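Local coordinates for ER-derived vesicles protein ERV41 (Saccharomyces cerevisiae, PDB 3ZLC), which is a constituent of COPII-coated vesicles, is required for efficient transport of a subset of secretory proteins to the Golgi, and facilitates retrograde transport to the endoplasmic reticulum, at residues 6-11 / 243-248; 22-27 / 159-164; 52-57 / 118-123. All coordinates share one frame; numbering follows the deposited sequence. Where two conformers were deposited one is given.

How the contacts relate
In this lumenal domain the chain runs from the N terminus through 6-11, 22-27 and 52-57, then meets their partners in reverse order, 118-123, 159-164 and 243-248. All three loops are therefore nested: contact 3 closes the innermost, contact 2 encloses it, and contact 1 joins the two modelled ends. Contacts 2 and 3, centres about 10 Å apart, tie strands 53-57, 117-126, 19-28 and 156-163 into one sheet; Asn23 OD1 and Ser122 OG join them through a probable hydrogen bond. Contact 1 pairs strands 8-12 and 243-247 of a second, larger mixed sheet, near the surface, its centre about 24 Å from that of contact 2 and about 33 Å from that of contact 3.

Contact 1: residues 6-11 / 243-248; sequences IDQQYV and LSIVVS
Val11 and Val246 meet on one face of an antiparallel strand pair, their side chains crossing at about a right angle with CG2 of Val11 3.6 Å from CG2 of Val246. They are diagonal neighbours, since Val11 is paired with Ser244 and Val246 with Gln9. The CG2 branch of Val11 also rests on the CB of Ser244, small enough to let the valine lean over it. Beta-branched residues suit an extended strand, and their two methyls reach diagonally across the pair.

Ile245 does the same work on the face it shares with Tyr10 and Gln8. Its CG1 lies beside the backbone N (chi1 -61°) and touches CE1 of Tyr10 at 3.6 Å, the two side chains running side by side in the same direction. The other branch, CG2, comes to 3.6 Å from CB of Gln8, so one isoleucine spans two residues of the opposite strand. The aliphatic part of the glutamine supplies the apolar surface here.

Backbone bonds hold these side chains in register. Val246 N gives a 2.7 Å bond to Gln9 O, and Val11 N one of 2.8 Å to Ser244 O. Toward the chain ends the pairing lengthens, with Asp7 N 3.3 Å from Ser248 O, where Ile6 and Asp7 are poorly ordered.

Strand 243-247 also pairs in parallel with strand 188-200, through backbone bonds of Ile245 to Pro197 and Leu199, and Ile245 packs on Val196 there. Strand 8-12, its antiparallel neighbour, is an edge strand of this mixed sheet within the chain, and brings the two modelled ends together.

Contact 2: residues 22-27 / 159-164; sequences INMDIY and NEFSFG
Asp25 O accepts two backbone N-H groups, from Asn159 N at 2.8 Å and from Glu160 N at 3.0 Å. The second donor lies in the carbonyl plane on a lone pair. The side chain of Asn159 turns back to the same aspartate, its ND2 2.9 Å from OD1 and above the carboxylate plane; His118 NE2 is a further partner of that oxygen. The same ND2 sits 3.2 Å above the plane of the Tyr27 ring, offset toward the rim, so one nitrogen is bonded to a carboxylate and also lies over an aromatic face.

Two residues opposite one make this a classic beta bulge, set where the chain turns a corner before running antiparallel to strand 19-28 inside a six-stranded sheet.

Further along, Asn23 ND2 uses its hydrogens on two acceptors, Ser162 OG at 2.8 Å and Gly164 O at 2.9 Å, both close to its amide plane. Asparagine suits the place, being short enough to turn its amide across to the partner strand. Ser162 OG, placed between its backbone N and carbonyl carbon (chi1 64°), donates a hydrogen bond to Glu160 OE2 at 2.7 Å, which continues the polar chain. Asn23 OD1 is met by a water that also bonds Gly164 O, and by Ser122 OG.

The opposite face is apolar. Ile22 lies beside both phenylalanines, with CG2 3.6 Å from CE1 of Phe161 and CG1 against CE2 of Phe163. Met24 CG comes up in plane at the edge of the Phe161 ring, which stacks on Phe236.

Contact 3: residues 52-57 / 118-123; sequences ELQLEE and HVFGSI
Residues 53-57 run antiparallel to 118-123, the axes 4.6 Å apart and 171° between their directions, with Gln54 facing Phe120 and Glu56 facing His118 in hydrogen-bonded pairs. Gln54 N to Phe120 O (2.8 Å) and His118 N to Glu56 O (2.7 Å) are nearly straight bonds.

With CG between its backbone N and carbonyl carbon (chi1 61°), Phe120 brings its ring toward strand 53-57, where CB of Gln54 lies over one face, 3.7 Å from the centroid, in a CH-pi contact. Glu56 stands at the rim, OE2 3.5 Å from CZ of Phe120 and the carboxylate plane almost perpendicular to the ring. CD1 of Phe120 lies over the centre of one face of the His118 ring, whose NE2 bonds Asp25 OD1 in neighbouring strand 19-28.

The other face is aliphatic. CD1 of Leu53 meets CD1 of Ile123 at 3.7 Å, while CG of Leu55 lies 4.0 Å from CG2 of Val119. Gly121 lacks a CB, which would run into Glu52 O across the strands and jam against Phe120 O. Past it, a water joins Glu52 O to Ser122 N.

Strand 53-57 is an edge strand of its sheet within this chain, with Leu55 touching both cysteines of the Cys32-Cys117 disulfide. Leu53 and Val119 both pack on Ile37 of the second sheet, as expected of apolar faces inside a beta sandwich.

Contact 1: residues 6-11 / 243-248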
# COMPACT_ATOMS: atom_id res chain seq x y z
N ILE A 6 8.46 27.07 -15.02
CA ILE A 6 7.48 26.24 -14.33
C ILE A 6 7.21 26.72 -12.89
O ILE A 6 8.13 26.88 -12.09
CB ILE A 6 7.88 24.75 -14.32
CG1 ILE A 6 8.21 24.26 -15.74
CG2 ILE A 6 6.76 23.90 -13.72
CD1 ILE A 6 6.99 23.93 -16.59
N ASP A 7 5.93 26.92 -12.60
CA ASP A 7 5.46 27.45 -11.33
C ASP A 7 4.21 26.67 -10.98
O ASP A 7 3.48 26.24 -11.89
CB ASP A 7 5.13 28.94 -11.51
CG ASP A 7 4.36 29.52 -10.34
OD1 ASP A 7 4.76 29.31 -9.17
OD2 ASP A 7 3.34 30.21 -10.59
N GLN A 8 3.94 26.43 -9.70
CA GLN A 8 2.70 25.76 -9.33
C GLN A 8 1.82 26.58 -8.39
O GLN A 8 2.32 27.25 -7.47
CB GLN A 8 2.95 24.34 -8.80
CG GLN A 8 3.67 24.21 -7.46
CD GLN A 8 3.88 22.75 -7.07
OE1 GLN A 8 3.88 22.40 -5.88
NE2 GLN A 8 4.07 21.89 -8.07
N GLN A 9 0.51 26.54 -8.65
CA GLN A 9 -0.46 27.39 -7.95
C GLN A 9 -1.59 26.56 -7.38
O GLN A 9 -2.01 25.56 -7.98
CB GLN A 9 -1.05 28.42 -8.91
CG GLN A 9 -0.06 29.43 -9.49
CD GLN A 9 -0.71 30.37 -10.49
OE1 GLN A 9 -1.15 29.95 -11.56
NE2 GLN A 9 -0.77 31.65 -10.14
N TYR A 10 -2.12 26.97 -6.23
CA TYR A 10 -3.26 26.27 -5.66
C TYR A 10 -4.52 26.83 -6.30
O TYR A 10 -4.64 28.04 -6.47
CB TYR A 10 -3.31 26.44 -4.15
CG TYR A 10 -2.10 25.85 -3.47
CD1 TYR A 10 -1.80 24.51 -3.62
CD2 TYR A 10 -1.25 26.64 -2.70
CE1 TYR A 10 -0.68 23.94 -3.01
CE2 TYR A 10 -0.12 26.09 -2.09
CZ TYR A 10 0.15 24.74 -2.26
OH TYR A 10 1.26 24.17 -1.64
N VAL A 11 -5.44 25.96 -6.69
CA VAL A 11 -6.73 26.44 -7.19
C VAL A 11 -7.87 25.62 -6.63
O VAL A 11 -7.66 24.53 -6.08
CB VAL A 11 -6.82 26.41 -8.75
CG1 VAL A 11 -5.65 27.14 -9.39
CG2 VAL A 11 -6.90 24.97 -9.24
N LEU A 243 -8.71 20.98 -2.97
CA LEU A 243 -7.99 21.93 -3.82
C LEU A 243 -7.23 21.16 -4.90
O LEU A 243 -7.18 19.94 -4.87
CB LEU A 243 -7.05 22.82 -2.99
CG LEU A 243 -6.10 22.21 -1.95
CD1 LEU A 243 -4.92 21.50 -2.59
CD2 LEU A 243 -5.60 23.29 -0.99
N SER A 244 -6.67 21.90 -5.85
CA SER A 244 -5.83 21.33 -6.90
C SER A 244 -4.56 22.15 -6.99
O SER A 244 -4.53 23.33 -6.63
CB SER A 244 -6.54 21.38 -8.25
OG SER A 244 -7.66 20.52 -8.26
N ILE A 245 -3.50 21.53 -7.49
CA ILE A 245 -2.30 22.28 -7.80
C ILE A 245 -2.19 22.37 -9.32
O ILE A 245 -2.16 21.34 -10.01
CB ILE A 245 -1.06 21.61 -7.23
CG1 ILE A 245 -1.15 21.53 -5.70
CG2 ILE A 245 0.19 22.36 -7.66
CD1 ILE A 245 -0.14 20.53 -5.08
N VAL A 246 -2.14 23.59 -9.84
CA VAL A 246 -1.98 23.77 -11.27
C VAL A 246 -0.52 24.03 -11.59
O VAL A 246 0.13 24.88 -10.98
CB VAL A 246 -2.87 24.92 -11.80
CG1 VAL A 246 -2.52 25.25 -13.25
CG2 VAL A 246 -4.33 24.54 -11.68
N VAL A 247 0.02 23.27 -12.54
CA VAL A 247 1.41 23.43 -12.92
C VAL A 247 1.46 24.02 -14.33
O VAL A 247 1.06 23.35 -15.29
CB VAL A 247 2.18 22.10 -12.87
CG1 VAL A 247 3.54 22.27 -13.50
CG2 VAL A 247 2.31 21.59 -11.42
N SER A 248 1.92 25.26 -14.44
CA SER A 248 2.07 25.94 -15.73
C SER A 248 3.54 26.11 -16.06
O SER A 248 4.41 25.77 -15.26
CB SER A 248 1.38 27.31 -15.71
OG SER A 248 -0.02 27.19 -15.48

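Contact 2: residues 22-27 / 159-164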
# COMPACT_ATOMS: atom_id res chain seq x y z
N ILE A 22 -6.82 3.23 -7.38
CA ILE A 22 -5.71 3.04 -6.45
C ILE A 22 -4.81 1.96 -7.02
O ILE A 22 -5.26 0.83 -7.27
CB ILE A 22 -6.19 2.64 -5.04
CG1 ILE A 22 -7.06 3.75 -4.45
CG2 ILE A 22 -5.00 2.39 -4.14
CD1 ILE A 22 -7.55 3.48 -3.00
N ASN A 23 -3.55 2.30 -7.25
CA ASN A 23 -2.61 1.36 -7.86
C ASN A 23 -1.68 0.85 -6.78
O ASN A 23 -1.09 1.63 -6.04
CB ASN A 23 -1.78 2.05 -8.95
CG ASN A 23 -2.62 2.93 -9.85
OD1 ASN A 23 -3.51 2.45 -10.56
ND2 ASN A 23 -2.32 4.23 -9.83
N MET A 24 -1.52 -0.47 -6.70
CA MET A 24 -0.78 -1.08 -5.60
C MET A 24 0.12 -2.22 -6.09
O MET A 24 -0.27 -3.00 -6.95
CB MET A 24 -1.78 -1.61 -4.57
CG MET A 24 -1.23 -1.71 -3.17
SD MET A 24 -2.36 -2.48 -1.99
CE MET A 24 -3.53 -3.24 -3.12
N ASP A 25 1.31 -2.31 -5.52
CA ASP A 25 2.19 -3.43 -5.79
C ASP A 25 2.93 -3.59 -4.49
O ASP A 25 3.73 -2.73 -4.11
CB ASP A 25 3.14 -3.13 -6.95
CG ASP A 25 3.97 -4.35 -7.34
OD1 ASP A 25 4.61 -4.95 -6.45
OD2 ASP A 25 3.94 -4.73 -8.52
N ILE A 26 2.59 -4.63 -3.74
CA ILE A 26 3.09 -4.82 -2.37
C ILE A 26 3.52 -6.28 -2.16
O ILE A 26 2.92 -7.18 -2.76
CB ILE A 26 1.97 -4.43 -1.36
CG1 ILE A 26 1.59 -2.95 -1.56
CG2 ILE A 26 2.39 -4.67 0.09
CD1 ILE A 26 0.53 -2.47 -0.63
N TYR A 27 4.54 -6.51 -1.33
CA TYR A 27 4.88 -7.87 -0.91
C TYR A 27 4.44 -7.94 0.54
O TYR A 27 4.74 -7.02 1.31
CB TYR A 27 6.40 -8.13 -0.97
CG TYR A 27 7.06 -7.98 -2.33
CD1 TYR A 27 6.34 -8.16 -3.51
CD2 TYR A 27 8.40 -7.65 -2.43
CE1 TYR A 27 6.97 -8.03 -4.76
CE2 TYR A 27 9.03 -7.51 -3.66
CZ TYR A 27 8.31 -7.70 -4.82
OH TYR A 27 8.94 -7.56 -6.05
N ASN A 159 6.08 -1.59 -3.23
CA ASN A 159 6.80 -1.21 -4.44
C ASN A 159 6.10 -0.03 -5.09
O ASN A 159 6.76 0.90 -5.57
CB ASN A 159 6.92 -2.38 -5.42
CG ASN A 159 7.62 -3.56 -4.80
OD1 ASN A 159 8.76 -3.42 -4.34
ND2 ASN A 159 6.94 -4.72 -4.75
N GLU A 160 4.77 -0.06 -5.09
CA GLU A 160 3.96 1.06 -5.57
C GLU A 160 2.71 1.23 -4.74
O GLU A 160 2.08 0.25 -4.34
CB GLU A 160 3.54 0.86 -7.04
CG GLU A 160 2.75 2.09 -7.57
CD GLU A 160 2.21 1.92 -8.98
OE1 GLU A 160 2.37 0.81 -9.55
OE2 GLU A 160 1.61 2.89 -9.51
N PHE A 161 2.35 2.49 -4.49
CA PHE A 161 1.03 2.84 -3.97
C PHE A 161 0.72 4.24 -4.48
O PHE A 161 1.34 5.21 -4.04
CB PHE A 161 0.99 2.80 -2.45
CG PHE A 161 -0.40 2.91 -1.90
CD1 PHE A 161 -1.26 1.83 -1.98
CD2 PHE A 161 -0.86 4.11 -1.35
CE1 PHE A 161 -2.56 1.92 -1.50
CE2 PHE A 161 -2.15 4.21 -0.87
CZ PHE A 161 -3.01 3.11 -0.95
N SER A 162 -0.20 4.35 -5.43
CA SER A 162 -0.44 5.63 -6.11
C SER A 162 -1.93 5.76 -6.41
O SER A 162 -2.68 4.76 -6.32
CB SER A 162 0.38 5.72 -7.40
OG SER A 162 -0.04 4.73 -8.33
N PHE A 163 -2.33 6.97 -6.76
CA PHE A 163 -3.73 7.30 -7.07
C PHE A 163 -3.78 7.89 -8.46
O PHE A 163 -3.07 8.87 -8.75
CB PHE A 163 -4.25 8.37 -6.10
CG PHE A 163 -4.30 7.91 -4.67
CD1 PHE A 163 -3.18 7.99 -3.86
CD2 PHE A 163 -5.47 7.36 -4.16
CE1 PHE A 163 -3.22 7.55 -2.54
CE2 PHE A 163 -5.52 6.91 -2.82
CZ PHE A 163 -4.40 7.01 -2.02
N GLY A 164 -4.61 7.31 -9.31
CA GLY A 164 -4.83 7.87 -10.64
C GLY A 164 -3.87 7.34 -11.69
O GLY A 164 -3.40 6.19 -11.61
O HOH W 1 -4.54 3.51 -12.89

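Contact 3: residues 52-57 / 118-123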
# COMPACT_ATOMS: atom_id res chain seq x y z
N GLU A 52 -10.09 -7.46 -8.67
CA GLU A 52 -9.30 -6.31 -9.15
C GLU A 52 -7.81 -6.45 -8.86
O GLU A 52 -7.01 -5.65 -9.36
CB GLU A 52 -9.81 -4.99 -8.56
CG GLU A 52 -11.08 -4.45 -9.20
CD GLU A 52 -12.28 -4.63 -8.30
OE1 GLU A 52 -12.23 -5.52 -7.42
OE2 GLU A 52 -13.28 -3.89 -8.49
N LEU A 53 -7.43 -7.44 -8.06
CA LEU A 53 -6.03 -7.61 -7.71
C LEU A 53 -5.54 -9.01 -8.02
O LEU A 53 -6.31 -9.97 -8.02
CB LEU A 53 -5.78 -7.32 -6.22
CG LEU A 53 -6.08 -5.93 -5.68
CD1 LEU A 53 -6.05 -5.93 -4.15
CD2 LEU A 53 -5.09 -4.89 -6.23
N GLN A 54 -4.25 -9.12 -8.31
CA GLN A 54 -3.62 -10.43 -8.43
C GLN A 54 -2.92 -10.72 -7.11
O GLN A 54 -2.26 -9.84 -6.55
CB GLN A 54 -2.62 -10.43 -9.58
CG GLN A 54 -3.29 -10.35 -10.95
CD GLN A 54 -4.37 -11.40 -11.11
OE1 GLN A 54 -5.54 -11.08 -11.27
NE2 GLN A 54 -3.98 -12.66 -11.05
N LEU A 55 -3.09 -11.93 -6.61
CA LEU A 55 -2.38 -12.37 -5.40
C LEU A 55 -1.53 -13.57 -5.82
O LEU A 55 -2.06 -14.59 -6.25
CB LEU A 55 -3.36 -12.77 -4.29
CG LEU A 55 -3.80 -11.62 -3.38
CD1 LEU A 55 -4.72 -10.68 -4.13
CD2 LEU A 55 -4.49 -12.14 -2.11
N GLU A 56 -0.22 -13.41 -5.76
CA GLU A 56 0.67 -14.48 -6.21
C GLU A 56 1.65 -14.86 -5.13
O GLU A 56 2.25 -13.98 -4.49
CB GLU A 56 1.40 -14.04 -7.48
CG GLU A 56 0.49 -13.99 -8.70
CD GLU A 56 1.20 -13.59 -9.98
OE1 GLU A 56 2.45 -13.53 -9.99
OE2 GLU A 56 0.51 -13.34 -10.99
N GLU A 57 1.83 -16.16 -4.94
CA GLU A 57 2.77 -16.67 -3.93
C GLU A 57 4.18 -16.24 -4.29
O GLU A 57 4.54 -16.20 -5.47
CB GLU A 57 2.72 -18.20 -3.86
CG GLU A 57 1.32 -18.80 -3.73
CD GLU A 57 0.66 -18.46 -2.41
OE1 GLU A 57 1.37 -18.03 -1.48
OE2 GLU A 57 -0.57 -18.65 -2.31
N HIS A 118 2.63 -11.61 -3.24
CA HIS A 118 2.78 -10.45 -4.10
C HIS A 118 1.38 -9.99 -4.48
O HIS A 118 0.68 -10.68 -5.23
CB HIS A 118 3.57 -10.84 -5.35
CG HIS A 118 3.83 -9.70 -6.28
ND1 HIS A 118 4.26 -9.89 -7.59
CD2 HIS A 118 3.77 -8.36 -6.10
CE1 HIS A 118 4.42 -8.71 -8.17
NE2 HIS A 118 4.13 -7.77 -7.30
N VAL A 119 0.97 -8.83 -3.96
CA VAL A 119 -0.37 -8.30 -4.19
C VAL A 119 -0.27 -7.11 -5.15
O VAL A 119 0.41 -6.13 -4.85
CB VAL A 119 -1.01 -7.84 -2.87
CG1 VAL A 119 -2.38 -7.25 -3.14
CG2 VAL A 119 -1.09 -9.02 -1.88
N PHE A 120 -0.94 -7.19 -6.29
CA PHE A 120 -0.78 -6.10 -7.26
C PHE A 120 -1.97 -5.91 -8.19
O PHE A 120 -2.65 -6.88 -8.56
CB PHE A 120 0.52 -6.28 -8.06
CG PHE A 120 0.58 -7.54 -8.87
CD1 PHE A 120 0.87 -8.76 -8.27
CD2 PHE A 120 0.34 -7.51 -10.23
CE1 PHE A 120 0.92 -9.93 -9.02
CE2 PHE A 120 0.40 -8.66 -10.99
CZ PHE A 120 0.69 -9.88 -10.38
N GLY A 121 -2.22 -4.66 -8.55
CA GLY A 121 -3.29 -4.34 -9.48
C GLY A 121 -3.77 -2.92 -9.27
O GLY A 121 -3.14 -2.14 -8.57
N SER A 122 -4.90 -2.59 -9.90
CA SER A 122 -5.47 -1.25 -9.78
C SER A 122 -6.94 -1.36 -9.41
O SER A 122 -7.69 -2.10 -10.03
CB SER A 122 -5.29 -0.49 -11.10
OG SER A 122 -3.94 -0.11 -11.25
N ILE A 123 -7.34 -0.63 -8.37
CA ILE A 123 -8.71 -0.72 -7.87
C ILE A 123 -9.45 0.61 -8.03
O ILE A 123 -9.04 1.61 -7.44
CB ILE A 123 -8.74 -1.07 -6.37
CG1 ILE A 123 -7.88 -2.30 -6.08
CG2 ILE A 123 -10.19 -1.31 -5.90
CD1 ILE A 123 -7.69 -2.59 -4.58
O HOH W 2 -5.91 -4.71 -11.59